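Local coordinates for fibrillarin-like rRNA/tRNA 2'-O-methyltransferase (Aeropyrum pernix, PDB 4DF3), which probably methylates the ribose 2'-hydroxyls of rRNA and tRNA with S-adenosylmethionine as methyl donor, at sites selected by a guide RNA in box C/D particles, at residues 19-24 and 41-46; 31-36 and 99-104; 66-71 and 218-223; 162-167 and 178-183; 187-190 and 196-199. The protein carries 2 engineered substitutions. All coordinates share one frame; numbering follows the deposited sequence.

Contact 1 of 5, residues 19-24 and 41-46; sequences VELEDG and GERIFR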
# COMPACT_ATOMS: atom_id res chain seq x y z
N VAL A 19 -5.44 -16.56 7.67
CA VAL A 19 -5.48 -17.87 6.99
C VAL A 19 -4.58 -18.83 7.80
O VAL A 19 -3.42 -18.54 8.00
CB VAL A 19 -5.00 -17.78 5.49
CG1 VAL A 19 -4.90 -19.20 4.82
CG2 VAL A 19 -5.90 -16.86 4.68
N GLU A 20 -5.11 -19.98 8.24
CA GLU A 20 -4.24 -20.93 8.89
C GLU A 20 -3.93 -22.07 7.92
O GLU A 20 -4.86 -22.69 7.38
CB GLU A 20 -4.92 -21.51 10.14
CG GLU A 20 -4.12 -22.69 10.76
CD GLU A 20 -4.55 -22.97 12.19
OE1 GLU A 20 -5.39 -22.21 12.74
OE2 GLU A 20 -4.02 -23.95 12.74
N LEU A 21 -2.65 -22.36 7.73
CA LEU A 21 -2.27 -23.45 6.81
C LEU A 21 -2.21 -24.82 7.54
O LEU A 21 -2.45 -24.88 8.75
CB LEU A 21 -0.99 -23.14 6.04
CG LEU A 21 -0.82 -21.75 5.40
CD1 LEU A 21 0.59 -21.56 4.87
CD2 LEU A 21 -1.80 -21.48 4.24
N GLU A 22 -1.97 -25.89 6.78
CA GLU A 22 -1.84 -27.27 7.33
C GLU A 22 -1.14 -27.39 8.71
O GLU A 22 -1.62 -28.11 9.61
CB GLU A 22 -1.10 -28.13 6.32
CG GLU A 22 -1.72 -28.16 4.89
CD GLU A 22 -1.20 -29.33 4.12
OE1 GLU A 22 -0.16 -29.86 4.56
OE2 GLU A 22 -1.82 -29.76 3.11
N ASP A 23 -0.02 -26.67 8.87
CA ASP A 23 0.89 -26.86 10.02
C ASP A 23 0.59 -25.93 11.21
O ASP A 23 1.39 -25.83 12.18
CB ASP A 23 2.34 -26.66 9.57
CG ASP A 23 2.54 -25.40 8.75
OD1 ASP A 23 1.57 -24.68 8.44
OD2 ASP A 23 3.70 -25.09 8.41
N GLY A 24 -0.54 -25.25 11.13
CA GLY A 24 -0.88 -24.23 12.08
C GLY A 24 -0.24 -22.86 11.87
O GLY A 24 -0.55 -21.96 12.65
N GLY A 41 2.46 -14.22 -8.89
CA GLY A 41 2.66 -15.59 -8.44
C GLY A 41 2.27 -15.78 -6.98
O GLY A 41 2.86 -16.65 -6.29
N GLU A 42 1.29 -15.00 -6.49
CA GLU A 42 0.91 -15.16 -5.09
C GLU A 42 0.14 -16.50 -5.04
O GLU A 42 -0.32 -17.03 -6.04
CB GLU A 42 0.07 -13.98 -4.51
CG GLU A 42 -1.29 -13.74 -5.18
CD GLU A 42 -1.25 -13.06 -6.56
OE1 GLU A 42 -0.19 -12.90 -7.17
OE2 GLU A 42 -2.31 -12.69 -7.07
N ARG A 43 0.04 -17.04 -3.86
CA ARG A 43 -0.71 -18.26 -3.75
C ARG A 43 -2.16 -17.87 -3.55
O ARG A 43 -2.43 -16.76 -3.06
CB ARG A 43 -0.15 -19.06 -2.60
CG ARG A 43 1.28 -19.42 -2.88
CD ARG A 43 1.84 -20.31 -1.89
NE ARG A 43 1.67 -19.79 -0.54
CZ ARG A 43 1.89 -20.52 0.55
NH1 ARG A 43 2.23 -21.81 0.45
NH2 ARG A 43 1.74 -19.98 1.74
N ILE A 44 -3.06 -18.78 -3.94
CA ILE A 44 -4.52 -18.58 -3.93
C ILE A 44 -5.12 -19.71 -3.10
O ILE A 44 -4.66 -20.85 -3.14
CB ILE A 44 -5.11 -18.51 -5.36
CG1 ILE A 44 -4.88 -17.12 -5.99
CG2 ILE A 44 -6.62 -18.59 -5.34
CD1 ILE A 44 -3.54 -16.80 -6.24
N PHE A 45 -6.13 -19.34 -2.30
CA PHE A 45 -6.81 -20.23 -1.40
C PHE A 45 -8.31 -20.16 -1.73
O PHE A 45 -8.78 -19.11 -2.10
CB PHE A 45 -6.69 -19.71 0.08
CG PHE A 45 -5.31 -19.28 0.49
CD1 PHE A 45 -4.27 -20.20 0.53
CD2 PHE A 45 -5.06 -17.97 0.94
CE1 PHE A 45 -2.99 -19.85 1.01
CE2 PHE A 45 -3.77 -17.57 1.38
CZ PHE A 45 -2.72 -18.47 1.41
N ARG A 46 -9.05 -21.27 -1.55
CA ARG A 46 -10.51 -21.29 -1.58
C ARG A 46 -11.06 -21.75 -0.24
O ARG A 46 -10.59 -22.74 0.35
CB ARG A 46 -11.09 -22.21 -2.69
CG ARG A 46 -10.92 -21.64 -4.09
CD ARG A 46 -11.55 -22.57 -5.20
NE ARG A 46 -12.96 -22.90 -4.94
CZ ARG A 46 -14.00 -22.16 -5.33
NH1 ARG A 46 -13.81 -21.06 -6.07
NH2 ARG A 46 -15.24 -22.55 -5.05

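Contact 2 of 5, residues 31-36 and 99-104; sequences KNLVPG and IGPRGR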
# COMPACT_ATOMS: atom_id res chain seq x y z
N LYS A 31 -9.65 -10.90 -0.28
CA LYS A 31 -10.59 -11.61 -1.11
C LYS A 31 -10.41 -11.15 -2.54
O LYS A 31 -10.46 -9.93 -2.83
CB LYS A 31 -12.02 -11.31 -0.66
CG LYS A 31 -13.06 -12.19 -1.36
CD LYS A 31 -14.48 -11.87 -0.81
CE LYS A 31 -14.62 -12.57 0.56
NZ LYS A 31 -16.01 -12.41 1.16
N ASN A 32 -10.26 -12.13 -3.43
CA ASN A 32 -9.90 -11.81 -4.80
C ASN A 32 -11.03 -11.03 -5.51
O ASN A 32 -12.14 -11.56 -5.72
CB ASN A 32 -9.49 -13.09 -5.54
CG ASN A 32 -8.69 -12.79 -6.83
OD1 ASN A 32 -8.62 -11.63 -7.27
ND2 ASN A 32 -8.04 -13.82 -7.42
N LEU A 33 -10.76 -9.78 -5.90
CA LEU A 33 -11.77 -9.05 -6.72
C LEU A 33 -11.97 -9.68 -8.10
O LEU A 33 -13.01 -9.42 -8.74
CB LEU A 33 -11.35 -7.61 -6.97
CG LEU A 33 -12.39 -6.62 -7.50
CD1 LEU A 33 -13.59 -6.48 -6.54
CD2 LEU A 33 -11.69 -5.25 -7.68
N VAL A 34 -10.95 -10.39 -8.59
CA VAL A 34 -11.05 -11.02 -9.93
C VAL A 34 -10.73 -12.51 -9.81
O VAL A 34 -9.58 -12.91 -10.11
CB VAL A 34 -10.08 -10.41 -10.91
CG1 VAL A 34 -10.39 -11.00 -12.35
CG2 VAL A 34 -10.28 -8.93 -10.96
N PRO A 35 -11.71 -13.28 -9.29
CA PRO A 35 -11.51 -14.67 -8.93
C PRO A 35 -11.01 -15.37 -10.16
O PRO A 35 -11.50 -15.07 -11.25
CB PRO A 35 -12.91 -15.15 -8.55
CG PRO A 35 -13.71 -14.00 -8.33
CD PRO A 35 -13.07 -12.82 -8.95
N GLY A 36 -9.98 -16.21 -10.01
CA GLY A 36 -9.28 -16.86 -11.14
C GLY A 36 -8.00 -16.19 -11.62
O GLY A 36 -7.29 -16.73 -12.48
N ILE A 99 -10.67 -2.24 -1.39
CA ILE A 99 -11.54 -1.09 -1.72
C ILE A 99 -12.75 -1.46 -2.52
O ILE A 99 -13.77 -0.75 -2.45
CB ILE A 99 -10.78 0.09 -2.43
CG1 ILE A 99 -10.37 -0.26 -3.84
CG2 ILE A 99 -9.60 0.55 -1.54
CD1 ILE A 99 -9.40 0.82 -4.49
N GLY A 100 -12.65 -2.57 -3.27
CA GLY A 100 -13.80 -3.11 -4.02
C GLY A 100 -14.14 -2.28 -5.25
O GLY A 100 -13.43 -1.34 -5.59
N PRO A 101 -15.25 -2.63 -5.94
CA PRO A 101 -15.62 -2.00 -7.25
C PRO A 101 -15.88 -0.50 -7.25
O PRO A 101 -15.69 0.15 -8.32
CB PRO A 101 -16.90 -2.74 -7.63
CG PRO A 101 -17.53 -3.09 -6.30
CD PRO A 101 -16.27 -3.59 -5.48
N ARG A 102 -16.32 0.05 -6.11
CA ARG A 102 -16.56 1.50 -5.98
C ARG A 102 -15.34 2.36 -5.55
O ARG A 102 -15.38 3.58 -5.55
CB ARG A 102 -17.76 1.78 -5.05
CG ARG A 102 -19.12 1.23 -5.53
CD ARG A 102 -20.23 1.75 -4.56
NE ARG A 102 -20.36 0.87 -3.39
CZ ARG A 102 -19.60 0.92 -2.28
NH1 ARG A 102 -19.81 0.02 -1.30
NH2 ARG A 102 -18.66 1.85 -2.12
N GLY A 103 -14.24 1.71 -5.18
CA GLY A 103 -13.02 2.44 -4.91
C GLY A 103 -12.20 2.65 -6.17
O GLY A 103 -12.52 2.14 -7.23
N ARG A 104 -11.13 3.41 -6.03
CA ARG A 104 -10.20 3.60 -7.12
C ARG A 104 -8.79 3.71 -6.55
O ARG A 104 -8.55 4.37 -5.52
CB ARG A 104 -10.47 4.88 -7.88
CG ARG A 104 -11.76 4.93 -8.59
CD ARG A 104 -11.72 6.00 -9.66
NE ARG A 104 -12.90 5.81 -10.49
CZ ARG A 104 -13.39 6.70 -11.34
NH1 ARG A 104 -12.79 7.88 -11.51
NH2 ARG A 104 -14.47 6.38 -12.05

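Contact 3 of 5, residues 66-71 and 218-223; sequences LLKGLI and DPFDRD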
# COMPACT_ATOMS: atom_id res chain seq x y z
N LEU A 66 1.40 -4.12 8.58
CA LEU A 66 0.30 -4.65 9.45
C LEU A 66 0.86 -5.73 10.38
O LEU A 66 0.58 -5.71 11.57
CB LEU A 66 -0.83 -5.28 8.59
CG LEU A 66 -1.56 -4.22 7.74
CD1 LEU A 66 -2.59 -4.95 6.79
CD2 LEU A 66 -2.36 -3.27 8.62
N LEU A 67 1.68 -6.60 9.82
CA LEU A 67 2.20 -7.75 10.60
C LEU A 67 3.24 -7.27 11.63
O LEU A 67 3.49 -7.98 12.62
CB LEU A 67 2.79 -8.82 9.69
CG LEU A 67 1.79 -9.56 8.77
CD1 LEU A 67 2.44 -10.70 8.04
CD2 LEU A 67 0.60 -10.01 9.56
N LYS A 68 3.83 -6.08 11.40
CA LYS A 68 4.72 -5.46 12.37
C LYS A 68 4.00 -4.55 13.40
O LYS A 68 4.62 -3.80 14.17
CB LYS A 68 5.84 -4.69 11.62
CG LYS A 68 6.85 -5.66 10.89
CD LYS A 68 7.42 -6.79 11.73
CE LYS A 68 8.12 -6.27 13.01
NZ LYS A 68 9.24 -5.30 12.65
N GLY A 69 2.69 -4.47 13.33
CA GLY A 69 1.89 -3.80 14.39
C GLY A 69 1.42 -2.40 14.04
O GLY A 69 1.04 -1.62 14.92
N LEU A 70 1.40 -2.05 12.75
CA LEU A 70 0.81 -0.77 12.40
C LEU A 70 -0.60 -0.68 13.11
O LEU A 70 -1.37 -1.63 13.16
CB LEU A 70 0.66 -0.69 10.83
CG LEU A 70 -0.09 0.56 10.35
CD1 LEU A 70 0.62 1.85 10.65
CD2 LEU A 70 -0.32 0.53 8.83
N ILE A 71 -0.91 0.50 13.66
CA ILE A 71 -2.02 0.61 14.65
C ILE A 71 -3.41 0.26 14.10
O ILE A 71 -4.29 -0.18 14.88
CB ILE A 71 -1.94 2.05 15.28
CG1 ILE A 71 -2.86 2.25 16.50
CG2 ILE A 71 -2.14 3.14 14.21
CD1 ILE A 71 -2.44 3.47 17.33
N ASP A 218 11.41 -4.82 9.36
CA ASP A 218 12.27 -5.98 9.44
C ASP A 218 11.50 -7.16 10.05
O ASP A 218 10.74 -6.94 10.99
CB ASP A 218 13.45 -5.64 10.34
CG ASP A 218 14.35 -6.83 10.57
OD1 ASP A 218 15.18 -7.07 9.70
OD2 ASP A 218 14.16 -7.52 11.56
N PRO A 219 11.69 -8.40 9.51
CA PRO A 219 12.58 -8.80 8.41
C PRO A 219 11.92 -8.85 7.07
O PRO A 219 12.54 -9.32 6.13
CB PRO A 219 12.96 -10.26 8.82
CG PRO A 219 11.55 -10.82 9.18
CD PRO A 219 10.99 -9.60 10.06
N PHE A 220 10.65 -8.51 7.00
CA PHE A 220 9.92 -8.51 5.72
C PHE A 220 10.57 -7.56 4.71
O PHE A 220 10.70 -7.88 3.49
CB PHE A 220 8.46 -8.10 5.96
CG PHE A 220 7.72 -8.99 6.93
CD1 PHE A 220 7.49 -10.34 6.62
CD2 PHE A 220 7.27 -8.46 8.13
CE1 PHE A 220 6.80 -11.14 7.49
CE2 PHE A 220 6.61 -9.25 9.01
CZ PHE A 220 6.36 -10.63 8.66
N ASP A 221 10.99 -6.41 5.22
CA ASP A 221 11.88 -5.51 4.50
C ASP A 221 12.86 -4.91 5.51
O ASP A 221 12.47 -4.20 6.42
CB ASP A 221 11.09 -4.42 3.76
CG ASP A 221 11.97 -3.59 2.82
OD1 ASP A 221 12.97 -3.00 3.25
OD2 ASP A 221 11.67 -3.50 1.63
N ARG A 222 14.15 -5.25 5.37
CA ARG A 222 15.13 -4.89 6.38
C ARG A 222 15.53 -3.43 6.34
O ARG A 222 16.12 -2.91 7.27
CB ARG A 222 16.40 -5.73 6.21
CG ARG A 222 16.18 -7.20 6.44
CD ARG A 222 17.46 -7.98 6.08
NE ARG A 222 17.70 -7.88 4.63
CZ ARG A 222 18.76 -8.37 4.00
NH1 ARG A 222 19.71 -8.99 4.68
NH2 ARG A 222 18.88 -8.22 2.69
N ASP A 223 15.18 -2.77 5.24
CA ASP A 223 15.70 -1.44 5.00
C ASP A 223 14.67 -0.31 5.02
O ASP A 223 15.02 0.79 4.68
CB ASP A 223 16.46 -1.41 3.68
CG ASP A 223 17.61 -2.34 3.68
OD1 ASP A 223 18.20 -2.46 4.76
OD2 ASP A 223 17.90 -2.97 2.67

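Contact 4 of 5, residues 162-167 and 178-183; sequences AIVVRN and MLMAIK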
# COMPACT_ATOMS: atom_id res chain seq x y z
N ALA A 162 8.85 15.63 0.53
CA ALA A 162 8.47 16.80 -0.30
C ALA A 162 7.53 16.42 -1.43
O ALA A 162 6.59 17.16 -1.70
CB ALA A 162 9.75 17.51 -0.88
N ILE A 163 7.76 15.26 -2.05
CA ILE A 163 6.87 14.78 -3.14
C ILE A 163 5.50 14.50 -2.53
O ILE A 163 4.43 14.86 -3.12
CB ILE A 163 7.43 13.51 -3.80
CG1 ILE A 163 8.78 13.84 -4.45
CG2 ILE A 163 6.37 12.82 -4.77
CD1 ILE A 163 9.48 12.63 -4.99
N VAL A 164 5.52 13.79 -1.39
CA VAL A 164 4.25 13.53 -0.66
C VAL A 164 3.48 14.79 -0.34
O VAL A 164 2.24 14.85 -0.61
CB VAL A 164 4.47 12.70 0.60
CG1 VAL A 164 3.22 12.65 1.52
CG2 VAL A 164 4.93 11.23 0.15
N VAL A 165 4.17 15.80 0.25
CA VAL A 165 3.45 17.02 0.66
C VAL A 165 2.81 17.71 -0.54
O VAL A 165 1.68 18.21 -0.47
CB VAL A 165 4.40 17.92 1.47
CG1 VAL A 165 3.87 19.32 1.61
CG2 VAL A 165 4.64 17.24 2.86
N ARG A 166 3.56 17.76 -1.64
CA ARG A 166 3.10 18.43 -2.88
C ARG A 166 1.86 17.77 -3.43
O ARG A 166 0.85 18.43 -3.78
CB ARG A 166 4.22 18.35 -3.90
CG ARG A 166 4.02 19.30 -5.12
CD ARG A 166 5.23 19.23 -5.98
NE ARG A 166 6.45 19.62 -5.23
CZ ARG A 166 7.60 18.97 -5.32
NH1 ARG A 166 7.77 17.94 -6.14
NH2 ARG A 166 8.64 19.40 -4.59
N ASN A 167 1.92 16.43 -3.56
CA ASN A 167 0.72 15.70 -3.94
C ASN A 167 -0.44 15.86 -2.92
O ASN A 167 -1.61 15.94 -3.30
CB ASN A 167 1.06 14.24 -4.15
CG ASN A 167 1.70 14.01 -5.49
OD1 ASN A 167 1.01 13.60 -6.44
ND2 ASN A 167 3.04 14.27 -5.60
N MET A 178 -2.05 9.18 5.09
CA MET A 178 -0.84 9.17 4.26
C MET A 178 0.02 8.07 4.79
O MET A 178 0.34 8.03 6.01
CB MET A 178 -0.10 10.54 4.45
CG MET A 178 1.06 10.85 3.46
SD MET A 178 2.46 9.76 3.71
CE MET A 178 2.94 10.22 5.32
N LEU A 179 0.33 7.09 3.93
CA LEU A 179 1.24 6.03 4.29
C LEU A 179 2.44 6.19 3.39
O LEU A 179 2.33 6.28 2.16
CB LEU A 179 0.60 4.67 4.03
CG LEU A 179 -0.53 4.29 5.01
CD1 LEU A 179 -1.40 3.16 4.35
CD2 LEU A 179 0.08 3.81 6.37
N MET A 180 3.60 6.24 4.02
CA MET A 180 4.89 6.48 3.27
C MET A 180 5.96 5.42 3.68
O MET A 180 6.27 5.26 4.86
CB MET A 180 5.47 7.91 3.44
CG MET A 180 6.64 8.14 2.45
SD MET A 180 7.28 9.83 2.66
CE MET A 180 8.43 9.72 4.00
N ALA A 181 6.41 4.62 2.73
CA ALA A 181 7.57 3.75 2.96
C ALA A 181 8.84 4.60 2.89
O ALA A 181 9.14 5.24 1.87
CB ALA A 181 7.63 2.68 1.87
N ILE A 182 9.63 4.57 3.96
CA ILE A 182 10.84 5.36 4.08
C ILE A 182 12.05 4.42 4.31
O ILE A 182 11.93 3.44 5.08
CB ILE A 182 10.70 6.37 5.29
CG1 ILE A 182 11.91 7.32 5.32
CG2 ILE A 182 10.48 5.72 6.61
CD1 ILE A 182 11.69 8.48 6.38
N LYS A 183 13.20 4.73 3.68
CA LYS A 183 14.44 4.03 3.98
C LYS A 183 14.77 4.31 5.41
O LYS A 183 14.82 5.46 5.82
CB LYS A 183 15.54 4.55 3.05
CG LYS A 183 16.58 3.53 2.73
CD LYS A 183 16.12 2.66 1.54
CE LYS A 183 17.12 1.56 1.08
NZ LYS A 183 18.58 1.88 1.17

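Contact 5 of 5, residues 187-190 and 196-199; sequences IDVT and VYKR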
# COMPACT_ATOMS: atom_id res chain seq x y z
N ILE A 187 17.35 0.92 14.01
CA ILE A 187 17.75 1.94 15.02
C ILE A 187 17.13 3.32 14.79
O ILE A 187 16.91 4.08 15.74
CB ILE A 187 19.23 2.09 15.18
CG1 ILE A 187 19.91 2.56 13.87
CG2 ILE A 187 19.83 0.74 15.67
CD1 ILE A 187 21.41 3.02 14.20
N ASP A 188 16.79 3.63 13.54
CA ASP A 188 16.08 4.91 13.30
C ASP A 188 14.71 4.97 13.99
O ASP A 188 14.26 6.04 14.44
CB ASP A 188 15.87 5.09 11.80
CG ASP A 188 17.15 5.36 11.08
OD1 ASP A 188 17.92 6.21 11.51
OD2 ASP A 188 17.39 4.77 10.06
N VAL A 189 14.04 3.82 14.08
CA VAL A 189 12.73 3.69 14.70
C VAL A 189 12.86 3.54 16.19
O VAL A 189 12.11 4.15 16.93
CB VAL A 189 11.89 2.52 14.04
CG1 VAL A 189 10.43 2.45 14.68
CG2 VAL A 189 11.71 2.93 12.50
N THR A 190 13.81 2.71 16.64
CA THR A 190 13.77 2.27 18.04
C THR A 190 14.60 3.10 18.94
O THR A 190 14.32 3.18 20.13
CB THR A 190 14.31 0.84 18.23
OG1 THR A 190 15.64 0.80 17.66
CG2 THR A 190 13.42 -0.15 17.53
N VAL A 196 18.95 12.13 7.87
CA VAL A 196 18.12 12.12 6.67
C VAL A 196 16.64 11.75 7.03
O VAL A 196 15.66 12.44 6.64
CB VAL A 196 18.74 11.18 5.61
CG1 VAL A 196 17.82 11.11 4.38
CG2 VAL A 196 20.16 11.71 5.22
N TYR A 197 16.51 10.73 7.87
CA TYR A 197 15.18 10.32 8.38
C TYR A 197 14.46 11.44 9.13
O TYR A 197 13.34 11.81 8.78
CB TYR A 197 15.40 9.09 9.27
CG TYR A 197 14.18 8.45 9.85
CD1 TYR A 197 13.65 7.26 9.29
CD2 TYR A 197 13.59 8.97 10.96
CE1 TYR A 197 12.52 6.66 9.85
CE2 TYR A 197 12.46 8.35 11.55
CZ TYR A 197 11.95 7.19 11.00
OH TYR A 197 10.82 6.59 11.58
N LYS A 198 15.11 12.01 10.15
CA LYS A 198 14.52 13.15 10.86
C LYS A 198 13.97 14.28 9.96
O LYS A 198 12.90 14.88 10.25
CB LYS A 198 15.56 13.75 11.83
CG LYS A 198 14.99 13.96 13.21
CD LYS A 198 15.95 14.71 14.10
CE LYS A 198 17.34 14.07 14.08
NZ LYS A 198 18.14 14.48 15.28
N ARG A 199 14.69 14.57 8.90
CA ARG A 199 14.35 15.63 7.98
C ARG A 199 13.13 15.26 7.15
O ARG A 199 12.26 16.10 6.93
CB ARG A 199 15.56 15.92 7.10
CG ARG A 199 15.43 17.08 6.13
CD ARG A 199 16.61 18.05 6.30
NE ARG A 199 17.89 17.33 6.20
CZ ARG A 199 18.97 17.57 6.95
NH1 ARG A 199 18.97 18.49 7.90
NH2 ARG A 199 20.06 16.85 6.76

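Contact 1 of 5, residues 19-24 and 41-46
Val19 and Leu21 meet Phe45 and Arg43 in a mostly apolar packing contact on the N-terminal antiparallel sheet. Strands 16-21 and 44-47 are not neighbours there: strands 26-31 and 50-54 lie between them, so side chains rather than backbones make the meeting, and the closest CA atoms, those of Val19 and Phe45, stay 8.8 Å apart. The two side chains approach from opposite directions. Val19 sets CG1 over the centre of the Phe45 ring, 4.0 Å from its centroid and 10° off the normal, a CH-pi contact, the ring supplying a pi face and valine a methyl. Its other methyl, CG2, lies 4.0 Å from Phe45 CD2, so both branches of the valine are used. Strand 4-9 joins in through Val4, which touches both Val19 and Phe45. Leu21 comes at about a right angle to the phenylalanine side chain, its CD2 3.8 Å from Phe45 CE1. Leu21 also opens the type I turn that runs to Gly24. Arginine suits this partly exposed position: its long chain can lie beside leucine while its charge is spent elsewhere, in a salt bridge of NH2 with Glu54. That same Arg43 NH2 lies 3.7 Å from Leu21 CD1.

Contact 2 of 5, residues 31-36 and 99-104
Leu33 points its isobutyl group at the turn that begins with Gly100 and Pro101, and its side chain meets that of Pro101 at a slant. One methyl does the touching: Leu33 CD1 lies 4.1 Å from Pro101 CD and 4.2 Å from Gly100 CA. It is carried there by a first torsion that sets CG opposite the backbone N (chi1 -166°), which places the branch beside its own carbonyl carbon and lets CD1 reach the other loop. Proline offers the flank of its ring through CD, the carbon bonded to its own nitrogen, so the methyl rests where Gly100 runs into Pro101.

Each loop holds a turn with an internal bond. On one, Asn32 OD1 accepts from Val34 N at 3.0 Å, an Asx turn that bends the chain around Leu33, although the donor stands above the carbonyl plane. On the other, helix 90-99 has just ended: Gly100 takes a positive phi, where glycine is favoured, and opens a type I turn closed by Gly103 N bonding to Gly100 O at 3.2 Å. A CB on Gly100 would also run into Pro101 CD.

The contact thus joins the loop after strand 26-31 of the N-terminal sheet to the Rossmann-like methyltransferase domain. Leu33 N adds a hydrogen bond to Asp97 of helix 90-99, and its side chain also touches Ser96, Arg125 and Asn127. Since leucine, glycine and proline meet only through carbon, the contact itself depends on shape, while directional bonding here involves partners outside the two segments, as with Asp97 OD1.

Contact 3 of 5, residues 66-71 and 218-223
Lys68 and Leu67 bind the loop 218-223 to the end of helix 61-67, which closes in a Schellman motif with Gly69 at positive phi; the joined parts belong to the methyltransferase fold, the loop linking its antiparallel strands 211-216 and 224-229. The polar part is one hydrogen bond, Lys68 NZ to Asp218 O at 2.8 Å, with the donor in the carbonyl plane and a C=O...N angle of 154°. The lysine chain is bent at chi2, chi3 and chi4, curling back so that its amine reaches this carbonyl as well as that of His216. The Asp218 carboxylate makes no ion pair with it, OD2 lying 5.5 Å from NZ. Lysine suits the place because its tip grips two backbone oxygens while its methylenes serve the apolar part. These lie at the edge of the Phe220 ring, Lys68 CD being 3.8 Å from CE2. Exchanging the lysine for an alanine would probably leave the Asp218 and His216 carbonyls without this donor and uncover that edge of Phe220. Tyr58 adds an edge-to-face contact with the same ring. Leu67 crosses the phenylalanine at about a right angle, with CB 3.9 Å from Phe220 CE2 and CD1 4.0 Å from Phe220 CZ.

Contact 4 of 5, residues 162-167 and 178-183
Val164 sends its two methyls to two methionines, one to each, and these apolar contacts make up the whole meeting of residues 162-167 with 178-183. CG1, the branch lying opposite the backbone N, touches Met178 CG at 3.4 Å, closer than carbons usually pack, and has Met178 SD at 3.7 Å. CG2 lies 3.7 Å from Met180 SD. Valine is broad at its beta carbon and can serve both neighbours from a single helix position.

Met178 and Met180 stand two residues apart on the strand, so both side chains leave the same face of the sheet, toward the helix, while Leu179 between them turns away. They reach it differently: chi1 carries Met178 CG to the methyl, and the bend at chi2 (-68°) keeps its sulfur beside it, whereas Met180 runs extended through chi2 and bends only at its end. Flexible unbranched thioethers suit such a tightly filled interior.

Strand 148-153, helix 160-171 and strand 176-183 form a beta-alpha-beta crossover, the two strands lying parallel and adjacent in the seven-stranded sheet of the methyltransferase fold. Val164 also touches Ala153 on the first of these strands and Leu204 of helix 195-206. Its side chain is about 7 Å from that of Val155, an S-adenosylmethionine-binding residue.

Gln160, earlier in the helix, donates to Ala181 O. Asn167 ND2 donates to Ile163 O at 2.9 Å and to the carbonyl of Ala135, another cofactor-binding residue, while Asn167 OD1 bonds Tyr141. Ile163 O takes Asn167 N and ND2 from opposite faces of its plane.

Contact 5 of 5, residues 187-190 and 196-199
Asp188 and Tyr197 bring their backbones together at a CA-CA distance of 7.4 Å, where helix 186-190 and the start of helix 195-206 face each other across a short loop. These are consecutive helices of the methyltransferase fold, following strand 176-183 and preceding strand 211-216, with side chains meeting between them. In the segment of the second helix, the bond from Arg199 N to Val196 O is weak at 3.3 Å.

Tyr197 carries the contact. Its CG is turned opposite the backbone N (chi1 -177°), which sends the ring out from its own helix to the other. Asp188 CB sits over one face, 4.2 Å from the ring centroid and 16° off the normal, a CH-pi contact offset toward the rim beside CD1. The aspartate thus offers its methylene to the aromatic and keeps its carboxylate for backbone N-H groups: OD2 accepts from Arg185 and OD1 from Ser194, one residue before the first helix and one before the second. A short acidic side chain suits this place, since it can bond the backbone N-H just ahead of each helix and still lie against a ring.

Tyrosine is long enough to reach the other helix and flat enough to lie under the methylene, and it touches Val214 of strand 211-216 as well. With a serine in its place, the methylene of Asp188 is likely to lose its aromatic cover, with a gap opened between the helices. Val189, which also touches Val214 and His216, meets the phenolic oxygen, its CG2 3.9 Å from Tyr197 OH.

How the contacts relate
Contacts 1, 4 and 5 are buried, contact 2 is partly so, and contact 3 lies at the surface. Contact 1 packs within the N-terminal sheet and contact 2 ties the loop leaving that sheet to the methyltransferase domain, their nearest atoms about 5 Å apart. The other three surround strand 176-183: Met178 and Met180 face helix 160-171, Leu179 on the other face meets Leu70 of contact 3, and Ile182 meets Tyr197 of contact 5, contacts 4 and 5 being nested in the loop contact 3 closes. Chemistry follows place. Aliphatic and thioether packing fills contact 4, aromatic faces receive carbons in contacts 1 and 5, and only exposed contact 3 has a hydrogen bond between its two segments.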